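Local coordinates for selenium-binding protein (Sulfolobus tokodaii, PDB 2ECE), which is of unknown function but belongs to the selenium-binding protein family and may bind selenium, at residues K90-G102 with S106-R118. Numbering follows the deposited sequence.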
# COMPACT_ATOMS: atom_id res chain seq x y z
N LYS A 90 -21.85 -10.78 -0.76
CA LYS A 90 -22.81 -10.74 -1.85
C LYS A 90 -22.67 -11.90 -2.83
O LYS A 90 -21.58 -12.45 -3.00
CB LYS A 90 -22.73 -9.41 -2.60
CG LYS A 90 -23.43 -8.29 -1.88
CD LYS A 90 -23.73 -7.13 -2.82
CE LYS A 90 -24.76 -6.17 -2.24
NZ LYS A 90 -24.29 -5.46 -1.02
N PRO A 91 -23.77 -12.27 -3.49
CA PRO A 91 -23.79 -13.37 -4.45
C PRO A 91 -23.31 -13.05 -5.86
O PRO A 91 -23.45 -11.93 -6.36
CB PRO A 91 -25.26 -13.79 -4.43
CG PRO A 91 -25.94 -12.46 -4.38
CD PRO A 91 -25.13 -11.72 -3.31
N ASN A 92 -22.75 -14.07 -6.49
CA ASN A 92 -22.25 -14.01 -7.86
C ASN A 92 -21.18 -12.98 -8.20
O ASN A 92 -21.19 -12.42 -9.29
CB ASN A 92 -23.44 -13.85 -8.82
CG ASN A 92 -24.46 -14.95 -8.67
OD1 ASN A 92 -24.11 -16.13 -8.61
ND2 ASN A 92 -25.73 -14.58 -8.60
N ILE A 93 -20.27 -12.71 -7.27
CA ILE A 93 -19.19 -11.79 -7.58
C ILE A 93 -17.95 -12.68 -7.65
O ILE A 93 -17.87 -13.68 -6.94
CB ILE A 93 -19.00 -10.68 -6.51
CG1 ILE A 93 -18.85 -11.29 -5.12
CG2 ILE A 93 -20.17 -9.72 -6.57
CD1 ILE A 93 -18.58 -10.25 -4.03
N GLU A 94 -17.01 -12.33 -8.51
CA GLU A 94 -15.80 -13.12 -8.67
C GLU A 94 -14.59 -12.20 -8.73
O GLU A 94 -14.72 -11.03 -9.07
CB GLU A 94 -15.89 -13.96 -9.95
CG GLU A 94 -16.08 -13.15 -11.23
CD GLU A 94 -16.29 -14.01 -12.47
OE1 GLU A 94 -15.87 -15.19 -12.46
OE2 GLU A 94 -16.87 -13.51 -13.46
N ARG A 95 -13.41 -12.72 -8.37
CA ARG A 95 -12.19 -11.92 -8.42
C ARG A 95 -11.90 -11.80 -9.91
O ARG A 95 -11.23 -12.66 -10.50
CB ARG A 95 -11.03 -12.63 -7.73
CG ARG A 95 -9.79 -11.77 -7.56
CD ARG A 95 -8.57 -12.62 -7.25
NE ARG A 95 -8.69 -13.38 -6.00
CZ ARG A 95 -8.45 -12.90 -4.79
NH1 ARG A 95 -8.08 -11.63 -4.63
NH2 ARG A 95 -8.56 -13.69 -3.73
N ARG A 96 -12.38 -10.72 -10.52
CA ARG A 96 -12.22 -10.55 -11.95
C ARG A 96 -11.66 -9.21 -12.41
O ARG A 96 -10.86 -9.16 -13.35
CB ARG A 96 -13.58 -10.79 -12.62
CG ARG A 96 -13.60 -10.50 -14.09
CD ARG A 96 -14.88 -10.99 -14.72
NE ARG A 96 -14.83 -10.81 -16.16
CZ ARG A 96 -15.76 -11.24 -17.00
NH1 ARG A 96 -16.83 -11.89 -16.55
NH2 ARG A 96 -15.61 -11.03 -18.31
N PHE A 97 -12.06 -8.13 -11.75
CA PHE A 97 -11.62 -6.81 -12.17
C PHE A 97 -10.64 -6.10 -11.25
O PHE A 97 -10.77 -6.15 -10.03
CB PHE A 97 -12.82 -5.90 -12.36
CG PHE A 97 -13.92 -6.50 -13.19
CD1 PHE A 97 -14.92 -7.27 -12.60
CD2 PHE A 97 -13.95 -6.30 -14.57
CE1 PHE A 97 -15.94 -7.82 -13.37
CE2 PHE A 97 -14.97 -6.85 -15.35
CZ PHE A 97 -15.96 -7.61 -14.74
N LEU A 98 -9.67 -5.44 -11.86
CA LEU A 98 -8.73 -4.64 -11.10
C LEU A 98 -9.41 -3.27 -11.05
O LEU A 98 -9.87 -2.77 -12.09
CB LEU A 98 -7.37 -4.51 -11.82
CG LEU A 98 -6.52 -5.78 -11.94
CD1 LEU A 98 -5.24 -5.44 -12.71
CD2 LEU A 98 -6.18 -6.32 -10.55
N ILE A 99 -9.50 -2.70 -9.86
CA ILE A 99 -10.11 -1.39 -9.63
C ILE A 99 -8.90 -0.48 -9.47
O ILE A 99 -8.22 -0.52 -8.43
CB ILE A 99 -10.96 -1.41 -8.34
CG1 ILE A 99 -11.94 -2.58 -8.38
CG2 ILE A 99 -11.72 -0.11 -8.18
CD1 ILE A 99 -12.92 -2.52 -9.52
N VAL A 100 -8.62 0.34 -10.49
CA VAL A 100 -7.45 1.21 -10.51
C VAL A 100 -7.77 2.70 -10.50
O VAL A 100 -8.18 3.26 -11.52
CB VAL A 100 -6.60 0.90 -11.76
CG1 VAL A 100 -5.31 1.72 -11.75
CG2 VAL A 100 -6.30 -0.59 -11.82
N PRO A 101 -7.55 3.37 -9.36
CA PRO A 101 -7.84 4.80 -9.26
C PRO A 101 -6.63 5.70 -9.51
O PRO A 101 -5.48 5.28 -9.39
CB PRO A 101 -8.35 4.93 -7.83
CG PRO A 101 -7.38 4.02 -7.10
CD PRO A 101 -7.31 2.80 -8.02
N GLY A 102 -6.91 6.96 -9.85
CA GLY A 102 -5.83 7.91 -10.07
C GLY A 102 -5.68 8.71 -8.79
O GLY A 102 -6.63 9.38 -8.36
N SER A 106 -8.42 11.22 -9.66
CA SER A 106 -9.67 10.80 -9.03
C SER A 106 -10.48 9.93 -9.99
O SER A 106 -11.62 9.58 -9.73
CB SER A 106 -10.51 12.01 -8.61
OG SER A 106 -9.86 12.77 -7.62
N ARG A 107 -9.87 9.57 -11.12
CA ARG A 107 -10.53 8.73 -12.10
C ARG A 107 -10.43 7.28 -11.63
O ARG A 107 -9.52 6.93 -10.88
CB ARG A 107 -9.83 8.89 -13.46
CG ARG A 107 -10.33 7.96 -14.57
CD ARG A 107 -9.72 8.34 -15.93
NE ARG A 107 -10.11 9.69 -16.37
CZ ARG A 107 -9.29 10.74 -16.37
NH1 ARG A 107 -8.04 10.62 -15.97
NH2 ARG A 107 -9.74 11.92 -16.81
N ILE A 108 -11.38 6.44 -12.03
CA ILE A 108 -11.34 5.02 -11.65
C ILE A 108 -11.48 4.15 -12.89
O ILE A 108 -12.43 4.30 -13.67
CB ILE A 108 -12.48 4.62 -10.69
CG1 ILE A 108 -12.44 5.46 -9.42
CG2 ILE A 108 -12.35 3.13 -10.31
CD1 ILE A 108 -13.62 5.21 -8.49
N TYR A 109 -10.51 3.26 -13.10
CA TYR A 109 -10.58 2.35 -14.23
C TYR A 109 -11.02 0.99 -13.70
O TYR A 109 -10.63 0.58 -12.60
CB TYR A 109 -9.21 2.20 -14.89
CG TYR A 109 -8.63 3.49 -15.43
CD1 TYR A 109 -7.73 4.25 -14.68
CD2 TYR A 109 -8.96 3.94 -16.71
CE1 TYR A 109 -7.17 5.41 -15.19
CE2 TYR A 109 -8.41 5.11 -17.22
CZ TYR A 109 -7.51 5.84 -16.46
OH TYR A 109 -6.95 6.99 -16.98
N ILE A 110 -11.83 0.29 -14.49
CA ILE A 110 -12.29 -1.05 -14.14
C ILE A 110 -11.63 -1.89 -15.23
O ILE A 110 -11.99 -1.79 -16.41
CB ILE A 110 -13.82 -1.18 -14.25
CG1 ILE A 110 -14.51 -0.06 -13.45
CG2 ILE A 110 -14.26 -2.53 -13.72
CD1 ILE A 110 -14.17 -0.04 -11.97
N ILE A 111 -10.66 -2.71 -14.84
CA ILE A 111 -9.91 -3.53 -15.78
C ILE A 111 -10.20 -5.02 -15.63
O ILE A 111 -9.90 -5.62 -14.60
CB ILE A 111 -8.40 -3.23 -15.64
CG1 ILE A 111 -8.16 -1.74 -15.84
CG2 ILE A 111 -7.59 -4.04 -16.66
CD1 ILE A 111 -6.74 -1.28 -15.58
N ASP A 112 -10.77 -5.60 -16.68
CA ASP A 112 -11.15 -7.01 -16.71
C ASP A 112 -9.94 -7.92 -16.97
O ASP A 112 -9.22 -7.73 -17.94
CB ASP A 112 -12.19 -7.22 -17.81
CG ASP A 112 -12.95 -8.53 -17.69
OD1 ASP A 112 -12.55 -9.39 -16.87
OD2 ASP A 112 -13.95 -8.71 -18.42
N THR A 113 -9.74 -8.91 -16.11
CA THR A 113 -8.63 -9.84 -16.28
C THR A 113 -9.05 -11.16 -16.93
O THR A 113 -8.25 -12.09 -17.05
CB THR A 113 -7.96 -10.17 -14.93
OG1 THR A 113 -8.92 -10.77 -14.05
CG2 THR A 113 -7.39 -8.91 -14.30
N LYS A 114 -10.31 -11.24 -17.36
CA LYS A 114 -10.82 -12.44 -18.01
C LYS A 114 -11.25 -12.10 -19.44
O LYS A 114 -11.67 -10.98 -19.72
CB LYS A 114 -12.01 -13.02 -17.23
CG LYS A 114 -11.62 -13.55 -15.84
CD LYS A 114 -12.79 -14.23 -15.14
CE LYS A 114 -12.44 -14.61 -13.70
NZ LYS A 114 -11.28 -15.54 -13.61
N PRO A 115 -11.18 -13.09 -20.36
CA PRO A 115 -10.75 -14.47 -20.14
C PRO A 115 -9.24 -14.71 -20.17
O PRO A 115 -8.79 -15.82 -19.88
CB PRO A 115 -11.46 -15.22 -21.25
CG PRO A 115 -11.33 -14.26 -22.38
CD PRO A 115 -11.71 -12.93 -21.73
N ASN A 116 -8.46 -13.69 -20.52
CA ASN A 116 -7.01 -13.83 -20.59
C ASN A 116 -6.32 -12.94 -19.56
O ASN A 116 -6.16 -11.73 -19.77
CB ASN A 116 -6.50 -13.48 -21.99
CG ASN A 116 -5.03 -13.79 -22.17
OD1 ASN A 116 -4.45 -13.53 -23.23
ND2 ASN A 116 -4.41 -14.36 -21.13
N PRO A 117 -5.87 -13.53 -18.43
CA PRO A 117 -5.20 -12.80 -17.35
C PRO A 117 -3.92 -12.10 -17.80
O PRO A 117 -3.50 -11.12 -17.19
CB PRO A 117 -4.91 -13.90 -16.32
CG PRO A 117 -5.89 -14.99 -16.66
CD PRO A 117 -5.89 -14.97 -18.16
N ARG A 118 -3.30 -12.63 -18.85
CA ARG A 118 -2.06 -12.05 -19.38
C ARG A 118 -2.32 -10.80 -20.20
O ARG A 118 -1.39 -10.05 -20.51
CB ARG A 118 -1.31 -13.09 -20.23
CG ARG A 118 -0.78 -14.27 -19.44
CD ARG A 118 -0.22 -15.35 -20.37
NE ARG A 118 1.04 -14.97 -20.99
CZ ARG A 118 2.23 -15.06 -20.41
NH1 ARG A 118 2.34 -15.52 -19.17
NH2 ARG A 118 3.32 -14.69 -21.07
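Through NE and NH2, R96 forms a two-point salt bridge with D112. NE meets OD1 of D112 at 2.8 Å, nearly straight, and NH2 takes the syn lone pair of OD2 at 2.9 Å. With chi1 at 174°, CG stands anti to the backbone N, over the centre of one F97 ring face, and the extended chain carries the guanidinium on to D112. D112 OD1 also accepts from K114 N, from the opposite face of the carboxylate, closing an Asx turn. With an alanine at R96, the D112 carboxylate would probably lose its charged mate and the F97 ring its packing against the arginine chain.

In the antiparallel hairpin, L98 with I111 and V100 with Y109 are hydrogen-bonded pairs. Beyond them, R96 O accepts from T113 N and T113 OG1, the hydroxyl at 2.6 Å.

On one face, I99 CD1 lies 3.7 Å from I110 CD1, the side chains side by side. On the other, V100 CG2 packs 3.8 Å from I111 CD1.

The hairpin forms the two middle strands of a four-stranded propeller blade, between strands 77-78 and 121-126. Strand 140-145 covers the I99 and I108 face; Y29 of strand 27-33 touches L98 and T113.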